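Local coordinates for protein Two-component sensor histidine kinase (Nostoc sp., PDB 3OLO) that probably senses a signal through its PAS domain and passes it to a histidine kinase module that phosphorylates itself on histidine in a two-component pathway, at residues 81-86 and 95-100; 17-22 and 35-40; 45-50 and 87-92. One frame throughout, in Å; residues are numbered along the deposited sequence.

Contact 1: 81-86 and 95-100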
ATOM      1  N   PHE A  81     -15.247  -6.878   8.187  1.00 35.98           N
ATOM      2  CA  PHE A  81     -16.702  -6.780   8.315  1.00 46.11           C
ATOM      3  C   PHE A  81     -17.269  -5.608   7.503  1.00 46.92           C
ATOM      4  O   PHE A  81     -16.522  -4.742   7.054  1.00 38.40           O
ATOM      5  CB  PHE A  81     -17.090  -6.631   9.788  1.00 48.70           C
ATOM      6  CG  PHE A  81     -16.631  -5.342  10.404  1.00 50.25           C
ATOM      7  CD1 PHE A  81     -15.362  -5.229  10.939  1.00 47.93           C
ATOM      8  CD2 PHE A  81     -17.465  -4.239  10.438  1.00 51.91           C
ATOM      9  CE1 PHE A  81     -14.935  -4.042  11.505  1.00 45.30           C
ATOM     10  CE2 PHE A  81     -17.042  -3.048  10.998  1.00 52.83           C
ATOM     11  CZ  PHE A  81     -15.774  -2.950  11.532  1.00 49.07           C
ATOM     12  N   LYS A  82     -18.590  -5.586   7.322  1.00 40.17           N
ATOM     13  CA  LYS A  82     -19.242  -4.554   6.515  1.00 39.23           C
ATOM     14  C   LYS A  82     -19.769  -3.433   7.383  1.00 38.53           C
ATOM     15  O   LYS A  82     -20.295  -3.665   8.469  1.00 38.70           O
ATOM     16  CB  LYS A  82     -20.452  -5.112   5.762  1.00 46.59           C
ATOM     17  CG  LYS A  82     -20.217  -6.388   5.015  1.00 59.62           C
ATOM     18  CD  LYS A  82     -19.605  -6.145   3.653  1.00 63.10           C
ATOM     19  CE  LYS A  82     -18.957  -7.413   3.146  1.00 66.07           C
ATOM     20  NZ  LYS A  82     -17.841  -7.793   4.049  1.00 68.86           N
ATOM     21  N   THR A  83     -19.665  -2.211   6.886  1.00 34.05           N
ATOM     22  CA  THR A  83     -20.425  -1.128   7.469  1.00 33.19           C
ATOM     23  C   THR A  83     -20.822  -0.156   6.363  1.00 32.11           C
ATOM     24  O   THR A  83     -20.490  -0.372   5.203  1.00 38.85           O
ATOM     25  CB  THR A  83     -19.623  -0.442   8.567  1.00 36.84           C
ATOM     26  OG1 THR A  83     -20.498   0.369   9.364  1.00 38.07           O
ATOM     27  CG2 THR A  83     -18.498   0.398   7.967  1.00 36.26           C
ATOM     28  N   ARG A  84     -21.558   0.892   6.713  1.00 32.18           N
ATOM     29  CA  ARG A  84     -21.903   1.939   5.751  1.00 33.30           C
ATOM     30  C   ARG A  84     -21.069   3.168   6.045  1.00 33.33           C
ATOM     31  O   ARG A  84     -20.896   3.534   7.204  1.00 34.74           O
ATOM     32  CB  ARG A  84     -23.385   2.308   5.852  1.00 35.18           C
ATOM     33  CG  ARG A  84     -24.338   1.152   5.555  1.00 48.26           C
ATOM     34  CD  ARG A  84     -25.781   1.596   5.662  1.00 49.22           C
ATOM     35  NE  ARG A  84     -26.145   1.939   7.032  1.00 48.62           N
ATOM     36  CZ  ARG A  84     -27.127   2.776   7.364  1.00 54.97           C
ATOM     37  NH1 ARG A  84     -27.854   3.379   6.426  1.00 51.15           N
ATOM     38  NH2 ARG A  84     -27.377   3.020   8.642  1.00 51.04           N
ATOM     39  N   TYR A  85     -20.540   3.786   4.997  1.00 29.06           N
ATOM     40  CA  TYR A  85     -19.862   5.068   5.112  1.00 28.26           C
ATOM     41  C   TYR A  85     -20.700   6.195   4.524  1.00 33.43           C
ATOM     42  O   TYR A  85     -21.453   5.984   3.572  1.00 36.95           O
ATOM     43  CB  TYR A  85     -18.549   5.035   4.334  1.00 23.37           C
ATOM     44  CG  TYR A  85     -17.391   4.345   5.024  1.00 23.73           C
ATOM     45  CD1 TYR A  85     -17.553   3.663   6.226  1.00 28.71           C
ATOM     46  CD2 TYR A  85     -16.120   4.397   4.470  1.00 27.51           C
ATOM     47  CE1 TYR A  85     -16.469   3.034   6.849  1.00 26.05           C
ATOM     48  CE2 TYR A  85     -15.039   3.786   5.086  1.00 29.54           C
ATOM     49  CZ  TYR A  85     -15.217   3.110   6.275  1.00 29.62           C
ATOM     50  OH  TYR A  85     -14.130   2.499   6.874  1.00 29.88           O
ATOM     51  N   ARG A  86     -20.574   7.390   5.096  0.51 35.17           N
ATOM     52  CA  ARG A  86     -21.142   8.585   4.492  0.51 34.69           C
ATOM     53  C   ARG A  86     -20.013   9.482   4.035  0.51 32.41           C
ATOM     54  O   ARG A  86     -19.107   9.799   4.806  0.51 28.47           O
ATOM     55  CB  ARG A  86     -22.032   9.352   5.464  0.51 36.32           C
ATOM     56  CG  ARG A  86     -22.579  10.639   4.857  0.51 35.18           C
ATOM     57  CD  ARG A  86     -23.329  11.481   5.866  0.51 35.66           C
ATOM     58  NE  ARG A  86     -24.517  10.802   6.372  0.51 41.73           N
ATOM     59  CZ  ARG A  86     -24.687  10.402   7.629  0.51 40.85           C
ATOM     60  NH1 ARG A  86     -23.744  10.616   8.539  0.51 44.70           N
ATOM     61  NH2 ARG A  86     -25.817   9.800   7.980  0.51 37.28           N
ATOM     62  N   VAL A  95     -19.417  -0.645   2.572  1.00 38.70           N
ATOM     63  CA  VAL A  95     -18.015  -1.013   2.391  1.00 35.57           C
ATOM     64  C   VAL A  95     -17.679  -2.252   3.224  1.00 35.48           C
ATOM     65  O   VAL A  95     -18.447  -2.663   4.096  1.00 32.48           O
ATOM     66  CB  VAL A  95     -17.060   0.122   2.822  1.00 29.94           C
ATOM     67  CG1 VAL A  95     -17.365   1.400   2.067  1.00 25.77           C
ATOM     68  CG2 VAL A  95     -17.169   0.375   4.317  1.00 35.75           C
ATOM     69  N   GLU A  96     -16.520  -2.830   2.939  1.00 34.38           N
ATOM     70  CA  GLU A  96     -15.972  -3.936   3.709  1.00 35.26           C
ATOM     71  C   GLU A  96     -14.616  -3.482   4.229  1.00 37.38           C
ATOM     72  O   GLU A  96     -13.716  -3.173   3.445  1.00 32.68           O
ATOM     73  CB  GLU A  96     -15.839  -5.176   2.820  1.00 33.61           C
ATOM     74  CG  GLU A  96     -15.072  -6.330   3.433  1.00 43.66           C
ATOM     75  CD  GLU A  96     -15.000  -7.531   2.495  1.00 65.99           C
ATOM     76  OE1 GLU A  96     -13.973  -7.693   1.813  1.00 62.09           O
ATOM     77  OE2 GLU A  96     -15.967  -8.315   2.430  1.00 77.36           O
HETATM   78  N   MSE A  97     -14.490  -3.394   5.550  1.00 34.06           N
HETATM   79  CA  MSE A  97     -13.247  -2.968   6.185  1.00 35.49           C
HETATM   80  C   MSE A  97     -12.484  -4.178   6.685  1.00 37.71           C
HETATM   81  O   MSE A  97     -13.072  -5.060   7.302  1.00 36.06           O
HETATM   82  CB  MSE A  97     -13.533  -2.098   7.413  1.00 30.25           C
HETATM   83  CG  MSE A  97     -14.049  -0.726   7.174  1.00 33.85           C
HETATM   84 SE   MSE A  97     -14.474   0.130   8.915  0.71 42.71          SE
HETATM   85  CE  MSE A  97     -12.704   0.523   9.570  1.00 30.70           C
ATOM     86  N   SER A  98     -11.176  -4.199   6.443  1.00 36.38           N
ATOM     87  CA  SER A  98     -10.275  -5.177   7.052  1.00 34.54           C
ATOM     88  C   SER A  98      -9.311  -4.449   7.979  1.00 35.94           C
ATOM     89  O   SER A  98      -8.630  -3.512   7.573  1.00 33.37           O
ATOM     90  CB  SER A  98      -9.496  -5.939   5.986  1.00 35.42           C
ATOM     91  OG  SER A  98     -10.344  -6.833   5.293  1.00 39.54           O
ATOM     92  N   LEU A  99      -9.277  -4.859   9.237  1.00 32.69           N
ATOM     93  CA  LEU A  99      -8.443  -4.201  10.222  1.00 34.45           C
ATOM     94  C   LEU A  99      -7.361  -5.137  10.703  1.00 33.39           C
ATOM     95  O   LEU A  99      -7.615  -6.320  10.912  1.00 33.90           O
ATOM     96  CB  LEU A  99      -9.255  -3.809  11.438  1.00 42.40           C
ATOM     97  CG  LEU A  99     -10.381  -2.822  11.228  1.00 52.88           C
ATOM     98  CD1 LEU A  99     -11.671  -3.560  10.903  1.00 55.22           C
ATOM     99  CD2 LEU A  99     -10.509  -2.003  12.492  1.00 53.89           C
ATOM    100  N   THR A 100      -6.170  -4.578  10.892  1.00 28.89           N
ATOM    101  CA  THR A 100      -5.078  -5.233  11.583  1.00 34.46           C
ATOM    102  C   THR A 100      -4.576  -4.281  12.658  1.00 35.02           C
ATOM    103  O   THR A 100      -4.250  -3.141  12.359  1.00 32.39           O
ATOM    104  CB  THR A 100      -3.921  -5.506  10.631  1.00 40.33           C
ATOM    105  OG1 THR A 100      -4.403  -6.213   9.483  1.00 46.30           O
ATOM    106  CG2 THR A 100      -2.844  -6.320  11.323  1.00 43.54           C
TER

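Contact 2: 17-22 and 35-40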
ATOM      1  N   TYR A  17       4.847   6.678  -1.208  1.00 26.99           N
ATOM      2  CA  TYR A  17       4.538   6.750  -2.629  1.00 30.31           C
ATOM      3  C   TYR A  17       3.762   5.529  -3.111  1.00 30.98           C
ATOM      4  O   TYR A  17       2.797   5.652  -3.854  1.00 35.96           O
ATOM      5  CB  TYR A  17       5.833   6.890  -3.420  1.00 36.91           C
ATOM      6  CG  TYR A  17       6.464   8.248  -3.263  1.00 36.71           C
ATOM      7  CD1 TYR A  17       5.841   9.380  -3.769  1.00 43.75           C
ATOM      8  CD2 TYR A  17       7.676   8.405  -2.613  1.00 42.63           C
ATOM      9  CE1 TYR A  17       6.406  10.630  -3.629  1.00 46.74           C
ATOM     10  CE2 TYR A  17       8.250   9.656  -2.468  1.00 43.37           C
ATOM     11  CZ  TYR A  17       7.610  10.762  -2.980  1.00 45.52           C
ATOM     12  OH  TYR A  17       8.172  12.009  -2.849  1.00 53.95           O
ATOM     13  N   LEU A  18       4.184   4.349  -2.678  1.00 22.84           N
ATOM     14  CA  LEU A  18       3.481   3.113  -3.015  1.00 25.65           C
ATOM     15  C   LEU A  18       2.031   3.111  -2.546  1.00 23.69           C
ATOM     16  O   LEU A  18       1.119   2.843  -3.328  1.00 28.38           O
ATOM     17  CB  LEU A  18       4.191   1.903  -2.382  1.00 29.24           C
ATOM     18  CG  LEU A  18       5.351   1.319  -3.177  1.00 29.42           C
ATOM     19  CD1 LEU A  18       6.170   0.366  -2.319  1.00 24.14           C
ATOM     20  CD2 LEU A  18       4.833   0.625  -4.437  1.00 26.69           C
ATOM     21  N   ILE A  19       1.792   3.384  -1.268  1.00 23.97           N
ATOM     22  CA  ILE A  19       0.429   3.214  -0.753  1.00 24.60           C
ATOM     23  C   ILE A  19      -0.499   4.267  -1.349  1.00 24.08           C
ATOM     24  O   ILE A  19      -1.693   4.054  -1.460  1.00 26.86           O
ATOM     25  CB  ILE A  19       0.350   3.280   0.781  1.00 24.70           C
ATOM     26  CG1 ILE A  19      -0.977   2.678   1.262  1.00 22.65           C
ATOM     27  CG2 ILE A  19       0.490   4.695   1.260  1.00 21.23           C
ATOM     28  CD1 ILE A  19      -1.054   1.143   1.075  1.00 21.38           C
ATOM     29  N   ASN A  20       0.051   5.405  -1.740  1.00 23.12           N
ATOM     30  CA  ASN A  20      -0.773   6.448  -2.322  1.00 23.67           C
ATOM     31  C   ASN A  20      -1.081   6.186  -3.774  1.00 28.39           C
ATOM     32  O   ASN A  20      -1.993   6.770  -4.324  1.00 29.59           O
ATOM     33  CB  ASN A  20      -0.123   7.803  -2.118  1.00 22.34           C
ATOM     34  CG  ASN A  20      -0.332   8.299  -0.722  1.00 27.93           C
ATOM     35  OD1 ASN A  20      -1.461   8.309  -0.229  1.00 36.77           O
ATOM     36  ND2 ASN A  20       0.741   8.667  -0.055  1.00 35.52           N
ATOM     37  N   ASN A  21      -0.330   5.283  -4.389  1.00 28.26           N
ATOM     38  CA  ASN A  21      -0.650   4.880  -5.744  1.00 32.10           C
ATOM     39  C   ASN A  21      -1.508   3.630  -5.775  1.00 32.47           C
ATOM     40  O   ASN A  21      -2.048   3.273  -6.817  1.00 34.97           O
ATOM     41  CB  ASN A  21       0.623   4.717  -6.568  1.00 32.92           C
ATOM     42  CG  ASN A  21       1.107   6.045  -7.119  1.00 49.60           C
ATOM     43  OD1 ASN A  21       0.547   6.556  -8.085  1.00 51.28           O
ATOM     44  ND2 ASN A  21       2.112   6.633  -6.479  1.00 52.23           N
ATOM     45  N   ALA A  22      -1.660   2.978  -4.629  1.00 29.97           N
ATOM     46  CA  ALA A  22      -2.528   1.813  -4.555  1.00 33.93           C
ATOM     47  C   ALA A  22      -3.985   2.211  -4.791  1.00 38.83           C
ATOM     48  O   ALA A  22      -4.489   3.182  -4.234  1.00 39.40           O
ATOM     49  CB  ALA A  22      -2.388   1.124  -3.218  1.00 32.54           C
ATOM     50  N   PHE A  35      -8.186   9.317  12.554  1.00 32.90           N
ATOM     51  CA  PHE A  35      -7.306   9.082  11.410  1.00 34.52           C
ATOM     52  C   PHE A  35      -5.894   9.602  11.706  1.00 36.17           C
ATOM     53  O   PHE A  35      -5.725  10.680  12.258  1.00 36.58           O
ATOM     54  CB  PHE A  35      -7.843   9.776  10.158  1.00 33.12           C
ATOM     55  CG  PHE A  35      -9.146   9.224   9.670  1.00 30.84           C
ATOM     56  CD1 PHE A  35      -9.180   8.054   8.912  1.00 31.26           C
ATOM     57  CD2 PHE A  35     -10.342   9.876   9.962  1.00 30.20           C
ATOM     58  CE1 PHE A  35     -10.388   7.534   8.455  1.00 34.65           C
ATOM     59  CE2 PHE A  35     -11.556   9.373   9.521  1.00 25.34           C
ATOM     60  CZ  PHE A  35     -11.583   8.191   8.756  1.00 33.52           C
ATOM     61  N   LEU A  36      -4.886   8.829  11.328  1.00 31.35           N
ATOM     62  CA  LEU A  36      -3.496   9.220  11.531  1.00 37.84           C
ATOM     63  C   LEU A  36      -2.801   9.354  10.193  1.00 31.12           C
ATOM     64  O   LEU A  36      -1.864  10.138  10.033  1.00 30.22           O
ATOM     65  CB  LEU A  36      -2.755   8.172  12.364  1.00 37.23           C
ATOM     66  CG  LEU A  36      -3.321   7.916  13.757  1.00 33.48           C
ATOM     67  CD1 LEU A  36      -2.529   6.818  14.438  1.00 37.58           C
ATOM     68  CD2 LEU A  36      -3.309   9.188  14.587  1.00 33.72           C
ATOM     69  N   TYR A  37      -3.257   8.559   9.235  1.00 29.36           N
ATOM     70  CA  TYR A  37      -2.672   8.544   7.915  1.00 27.27           C
ATOM     71  C   TYR A  37      -3.720   8.021   6.949  1.00 27.39           C
ATOM     72  O   TYR A  37      -4.400   7.052   7.249  1.00 31.92           O
ATOM     73  CB  TYR A  37      -1.427   7.644   7.894  1.00 26.67           C
ATOM     74  CG  TYR A  37      -0.749   7.655   6.557  1.00 32.16           C
ATOM     75  CD1 TYR A  37      -1.208   6.860   5.519  1.00 32.92           C
ATOM     76  CD2 TYR A  37       0.327   8.495   6.313  1.00 33.64           C
ATOM     77  CE1 TYR A  37      -0.596   6.884   4.272  1.00 27.68           C
ATOM     78  CE2 TYR A  37       0.943   8.521   5.079  1.00 28.73           C
ATOM     79  CZ  TYR A  37       0.475   7.720   4.063  1.00 28.21           C
ATOM     80  OH  TYR A  37       1.077   7.765   2.832  1.00 32.69           O
ATOM     81  N   VAL A  38      -3.867   8.667   5.799  1.00 26.21           N
ATOM     82  CA  VAL A  38      -4.818   8.215   4.787  1.00 23.58           C
ATOM     83  C   VAL A  38      -4.141   8.256   3.442  1.00 23.73           C
ATOM     84  O   VAL A  38      -3.363   9.173   3.194  1.00 29.03           O
ATOM     85  CB  VAL A  38      -6.089   9.125   4.720  1.00 29.07           C
ATOM     86  CG1 VAL A  38      -6.905   8.987   5.982  1.00 22.59           C
ATOM     87  CG2 VAL A  38      -5.708  10.604   4.480  1.00 22.87           C
ATOM     88  N   ASN A  39      -4.429   7.278   2.576  1.00 28.78           N
ATOM     89  CA  ASN A  39      -3.918   7.306   1.204  1.00 35.54           C
ATOM     90  C   ASN A  39      -4.904   7.995   0.263  1.00 34.19           C
ATOM     91  O   ASN A  39      -6.061   8.206   0.616  1.00 31.83           O
ATOM     92  CB  ASN A  39      -3.522   5.901   0.699  1.00 31.12           C
ATOM     93  CG  ASN A  39      -4.711   5.053   0.245  1.00 30.67           C
ATOM     94  OD1 ASN A  39      -5.857   5.322   0.579  1.00 28.45           O
ATOM     95  ND2 ASN A  39      -4.420   3.991  -0.511  1.00 27.81           N
ATOM     96  N   ASP A  40      -4.431   8.368  -0.922  1.00 29.69           N
ATOM     97  CA  ASP A  40      -5.251   9.101  -1.881  1.00 32.43           C
ATOM     98  C   ASP A  40      -6.599   8.409  -2.152  1.00 29.37           C
ATOM     99  O   ASP A  40      -7.631   9.073  -2.241  1.00 29.15           O
ATOM    100  CB  ASP A  40      -4.483   9.309  -3.195  1.00 35.23           C
ATOM    101  CG  ASP A  40      -3.249  10.206  -3.036  1.00 37.69           C
ATOM    102  OD1 ASP A  40      -3.077  10.843  -1.979  1.00 36.70           O
ATOM    103  OD2 ASP A  40      -2.448  10.287  -3.987  1.00 39.99           O
TER

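Contact 3: 45-50 and 87-92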
HETATM    1  N   MSE A  45     -12.619   8.170  -1.847  1.00 24.44           N
HETATM    2  CA  MSE A  45     -13.809   7.416  -1.466  1.00 28.26           C
HETATM    3  C   MSE A  45     -14.685   8.196  -0.488  1.00 27.18           C
HETATM    4  O   MSE A  45     -15.913   8.248  -0.620  1.00 23.93           O
HETATM    5  CB  MSE A  45     -13.405   6.088  -0.827  1.00 25.10           C
HETATM    6  CG  MSE A  45     -14.575   5.276  -0.320  1.00 33.21           C
HETATM    7 SE   MSE A  45     -13.977   3.608   0.555  0.76 36.66          SE
HETATM    8  CE  MSE A  45     -13.090   4.352   2.094  1.00 28.06           C
ATOM      9  N   THR A  46     -14.053   8.789   0.508  1.00 21.62           N
ATOM     10  CA  THR A  46     -14.787   9.517   1.532  1.00 25.81           C
ATOM     11  C   THR A  46     -15.117  10.946   1.072  1.00 29.98           C
ATOM     12  O   THR A  46     -15.985  11.596   1.646  1.00 30.64           O
ATOM     13  CB  THR A  46     -13.959   9.626   2.803  1.00 22.07           C
ATOM     14  OG1 THR A  46     -12.803  10.436   2.534  1.00 25.31           O
ATOM     15  CG2 THR A  46     -13.521   8.250   3.284  1.00 23.90           C
ATOM     16  N   GLU A  47     -14.392  11.421   0.059  1.00 23.32           N
ATOM     17  CA  GLU A  47     -14.602  12.737  -0.560  1.00 29.33           C
ATOM     18  C   GLU A  47     -14.149  13.885   0.322  1.00 28.47           C
ATOM     19  O   GLU A  47     -14.482  15.032   0.067  1.00 30.92           O
ATOM     20  CB  GLU A  47     -16.061  12.930  -0.992  1.00 27.92           C
ATOM     21  CG  GLU A  47     -16.524  11.806  -1.891  1.00 31.31           C
ATOM     22  CD  GLU A  47     -17.887  12.032  -2.456  1.00 37.82           C
ATOM     23  OE1 GLU A  47     -18.803  12.354  -1.670  1.00 36.83           O
ATOM     24  OE2 GLU A  47     -18.043  11.886  -3.687  1.00 36.35           O
ATOM     25  N   TYR A  48     -13.366  13.561   1.342  1.00 30.50           N
ATOM     26  CA  TYR A  48     -12.735  14.568   2.178  1.00 31.99           C
ATOM     27  C   TYR A  48     -11.289  14.753   1.769  1.00 34.00           C
ATOM     28  O   TYR A  48     -10.652  13.830   1.285  1.00 33.80           O
ATOM     29  CB  TYR A  48     -12.783  14.137   3.631  1.00 29.83           C
ATOM     30  CG  TYR A  48     -14.160  14.204   4.219  1.00 27.58           C
ATOM     31  CD1 TYR A  48     -14.643  15.387   4.755  1.00 25.37           C
ATOM     32  CD2 TYR A  48     -14.975  13.080   4.247  1.00 24.89           C
ATOM     33  CE1 TYR A  48     -15.905  15.454   5.296  1.00 31.23           C
ATOM     34  CE2 TYR A  48     -16.232  13.135   4.786  1.00 29.24           C
ATOM     35  CZ  TYR A  48     -16.692  14.327   5.305  1.00 25.82           C
ATOM     36  OH  TYR A  48     -17.933  14.370   5.833  1.00 27.30           O
ATOM     37  N   SER A  49     -10.773  15.957   1.961  1.00 32.98           N
ATOM     38  CA  SER A  49      -9.385  16.225   1.657  1.00 31.99           C
ATOM     39  C   SER A  49      -8.544  15.573   2.739  1.00 32.96           C
ATOM     40  O   SER A  49      -9.054  15.221   3.807  1.00 31.78           O
ATOM     41  CB  SER A  49      -9.125  17.728   1.641  1.00 34.26           C
ATOM     42  OG  SER A  49      -9.049  18.216   2.970  1.00 38.23           O
ATOM     43  N   ARG A  50      -7.257  15.415   2.465  1.00 28.45           N
ATOM     44  CA  ARG A  50      -6.373  14.751   3.404  1.00 28.27           C
ATOM     45  C   ARG A  50      -6.319  15.556   4.686  1.00 27.72           C
ATOM     46  O   ARG A  50      -6.359  15.002   5.768  1.00 32.70           O
ATOM     47  CB  ARG A  50      -4.965  14.595   2.834  1.00 28.45           C
ATOM     48  CG  ARG A  50      -3.952  14.105   3.882  1.00 35.09           C
ATOM     49  CD  ARG A  50      -2.638  13.611   3.280  1.00 27.62           C
ATOM     50  NE  ARG A  50      -2.765  12.291   2.672  1.00 34.11           N
ATOM     51  CZ  ARG A  50      -2.891  12.066   1.368  1.00 38.11           C
ATOM     52  NH1 ARG A  50      -2.914  13.074   0.507  1.00 38.01           N
ATOM     53  NH2 ARG A  50      -2.986  10.825   0.922  1.00 32.93           N
ATOM     54  N   SER A  87     -20.074   9.888   2.772  1.00 28.94           N
ATOM     55  CA  SER A  87     -19.022  10.697   2.185  1.00 26.26           C
ATOM     56  C   SER A  87     -19.352  12.165   2.397  1.00 25.12           C
ATOM     57  O   SER A  87     -20.459  12.506   2.807  1.00 29.47           O
ATOM     58  CB  SER A  87     -18.886  10.398   0.700  1.00 24.99           C
ATOM     59  OG  SER A  87     -20.045  10.803   0.001  1.00 27.27           O
ATOM     60  N   GLN A  88     -18.394  13.032   2.101  1.00 28.49           N
ATOM     61  CA  GLN A  88     -18.592  14.447   2.320  1.00 27.07           C
ATOM     62  C   GLN A  88     -19.798  14.998   1.546  1.00 34.13           C
ATOM     63  O   GLN A  88     -20.511  15.865   2.048  1.00 32.07           O
ATOM     64  CB  GLN A  88     -17.333  15.235   1.979  1.00 20.26           C
ATOM     65  CG  GLN A  88     -17.579  16.728   2.158  1.00 30.91           C
ATOM     66  CD  GLN A  88     -16.330  17.517   2.437  1.00 27.95           C
ATOM     67  OE1 GLN A  88     -16.334  18.397   3.288  1.00 27.66           O
ATOM     68  NE2 GLN A  88     -15.252  17.220   1.713  1.00 22.04           N
ATOM     69  N   SER A  89     -20.053  14.503   0.338  1.00 28.35           N
ATOM     70  CA  SER A  89     -21.215  14.991  -0.409  1.00 27.95           C
ATOM     71  C   SER A  89     -22.514  14.276  -0.019  1.00 32.47           C
ATOM     72  O   SER A  89     -23.551  14.452  -0.657  1.00 34.48           O
ATOM     73  CB  SER A  89     -20.977  14.869  -1.911  1.00 33.82           C
ATOM     74  OG  SER A  89     -20.993  13.520  -2.316  1.00 34.88           O
ATOM     75  N   GLY A  90     -22.456  13.465   1.028  1.00 36.46           N
ATOM     76  CA  GLY A  90     -23.648  12.835   1.560  1.00 34.77           C
ATOM     77  C   GLY A  90     -23.999  11.506   0.919  1.00 36.36           C
ATOM     78  O   GLY A  90     -25.119  11.037   1.061  1.00 36.64           O
ATOM     79  N   ARG A  91     -23.065  10.889   0.205  1.00 36.19           N
ATOM     80  CA  ARG A  91     -23.322   9.556  -0.326  1.00 37.73           C
ATOM     81  C   ARG A  91     -23.253   8.572   0.826  1.00 37.53           C
ATOM     82  O   ARG A  91     -22.364   8.659   1.673  1.00 31.77           O
ATOM     83  CB  ARG A  91     -22.309   9.166  -1.401  1.00 36.67           C
ATOM     84  CG  ARG A  91     -22.196  10.150  -2.560  1.00 50.79           C
ATOM     85  CD  ARG A  91     -20.943   9.855  -3.394  1.00 62.97           C
ATOM     86  NE  ARG A  91     -20.707  10.832  -4.459  1.00 52.85           N
ATOM     87  CZ  ARG A  91     -21.228  10.749  -5.679  1.00 56.40           C
ATOM     88  NH1 ARG A  91     -22.033   9.743  -5.994  1.00 56.35           N
ATOM     89  NH2 ARG A  91     -20.956  11.677  -6.586  1.00 60.15           N
ATOM     90  N   ILE A  92     -24.215   7.656   0.869  1.00 33.55           N
ATOM     91  CA  ILE A  92     -24.189   6.546   1.806  1.00 38.71           C
ATOM     92  C   ILE A  92     -23.923   5.278   1.005  1.00 36.50           C
ATOM     93  O   ILE A  92     -24.657   4.970   0.068  1.00 37.29           O
ATOM     94  CB  ILE A  92     -25.538   6.378   2.521  1.00 45.04           C
ATOM     95  CG1 ILE A  92     -25.987   7.699   3.164  1.00 48.39           C
ATOM     96  CG2 ILE A  92     -25.453   5.257   3.553  1.00 42.01           C
ATOM     97  CD1 ILE A  92     -25.219   8.085   4.402  1.00 49.39           C
TER
HETATM   98  O   HOH W   1     -19.842  14.108  -5.511  1.00 50.33           O

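Contact 1: 81-86 and 95-100
Strands 81-86 and 95-100 pair antiparallel. Phe81 and Met97 form a hydrogen-bonded pair, closed by Phe81 N to Met97 O (3.0 Å) and Met97 N to Phe81 O; Thr83 and Val95 form the next, Val95 N pointing almost straight at Thr83 O (175° at the hydrogen). Lys82 and Glu96 make the non-hydrogen-bonded pair between them. Their side chains run alongside each other on the face away from Phe81, Thr83, Val95 and Met97, Lys82 bending at chi2 and chi4 so that NZ meets the anti lone pair of Glu96 OE2 at 2.5 Å in a salt bridge; Glu96 OE1 turns to Arg115. The selenomethionine Met97 rests its CB 4.0 Å from Phe81 O and its CG 3.2 Å from Tyr85 OH; SE makes Met-aromatic contacts, at the edge of the Tyr85 ring, 3.1 Å from the same OH, and obliquely to Phe81, and the terminal CE lies 3.6 Å from that oxygen. Val95 CG2 lies 3.7 Å above the Tyr85 ring centre in a CH-pi contact. Tyr85 OH is buried without a polar partner. An alanine at Tyr85 removes the ring face over Val95 CG2 and the edge beside Met97 SE, and would probably loosen the packing here. Beside Val112 and Val114 of strand 107-116, Phe81, Tyr85, Val95 and Met97 form the largely apolar face of a beta hairpin in the antiparallel PAS sheet.

Contact 2: 17-22 and 35-40
Two hydrogen bonds join the end of helix 8-21 to the residues that follow strand 35-38. Asn39 ND2 gives a proton to Ile19 O at 2.9 Å and 160°; the acceptor lies close to the amide plane of Asn39, while the donor stands above the plane of the Ile19 carbonyl. The first torsion of Asn39 sets CG between its backbone N and carbonyl carbon (chi1 79°), and ND2 also serves Glu24 O. Asn20 replies from the helix: its OD1 takes the backbone N-H of Asp40 on an in-plane lone pair, 3.1 Å away and more bent at 137°. The same oxygen sits 3.0 Å from Asn39 CA, so it lies snugly over the turn out of the strand.

Polar tips also gather at Tyr37. Asn20 and Tyr37 reach toward each other tip to tip, Asn20 ND2 3.0 Å from Tyr37 OH, and Tyr37 OH bonds to His16 ND1. The side chains of Asp40 and Asn20 cross at about a right angle, their flat ends nearly parallel; Asp40 OD1 is held in a salt bridge by Arg50, which probably eases its closeness to Asn20 OD1.

Apolar packing is small. Ile19 CG2 lies at the edge of the Tyr37 ring, 3.9 Å from CE1, the two side chains sliding past each other in opposite directions.

Leu36 and Tyr37 both face Cys28 in a classic beta bulge, and Asn39 is the N-cap of helix 40-46, its OD1 accepting from Thr42 N. The contact thus ties an N-terminal helix to the strand-to-helix junction of the PAS fold.

Contact 3: 45-50 and 87-92
Positive phi at Glu47 (72°), just past helix 40-46, and a chi1 of -54° that sets its CG anti to the carbonyl carbon send an extended side chain across to the type I beta turn 87-90, in the loop joining two strands of the PAS sheet. Ser87 and Ser89 both hold OG between backbone N and carbonyl carbon, which brings both hydroxyls to Glu47 OE1. That oxygen takes three bonds: Ser89 OG at 2.6 Å on the syn lone pair, Ser87 OG at 2.6 Å and Ser89 N from above the carboxylate plane. Such a grip would probably favour the ionised carboxylate. Backbone joins in as well, Gln88 N meeting Thr46 O at 2.8 Å, nearly along the carbonyl axis. The Gln88 side chain, CG anti to its backbone N, lies over the Tyr48 ring: CB sits above the centre in a CH-pi contact, and the amide is stacked at 28° to the ring. Its NE2 reaches Glu47 O at 2.8 Å, while OE1 accepts from Gln52. Ser87 OG also accepts Arg91 N, bracing the turn. Arg91 NE, 3.0 Å from Glu47 OE2, approaches from above the carboxylate plane in a salt bridge, and water 1 accepts from Arg91 NH2 at 2.9 Å.

Contact 1 is the buried one: pairing of the edge strand 78-86 with strand 92-104, with a largely apolar face and a salt bridge on the other face. Contacts 2 and 3 are only partly buried, and both rely on side chains binding backbone or charge where loops meet helix ends. Contact 3 continues from the hairpin of contact 1, whose connecting turn it secures; Tyr85 CE2 packs on Met45 CE at 3.6 Å. Contacts 2 and 3 share helix 40-46, one at its start and one at its end, and Arg50 links them by its salt bridge to Asp40. Contacts 1 and 2 reach the same sheet but do not touch, their centres about 17 Å apart.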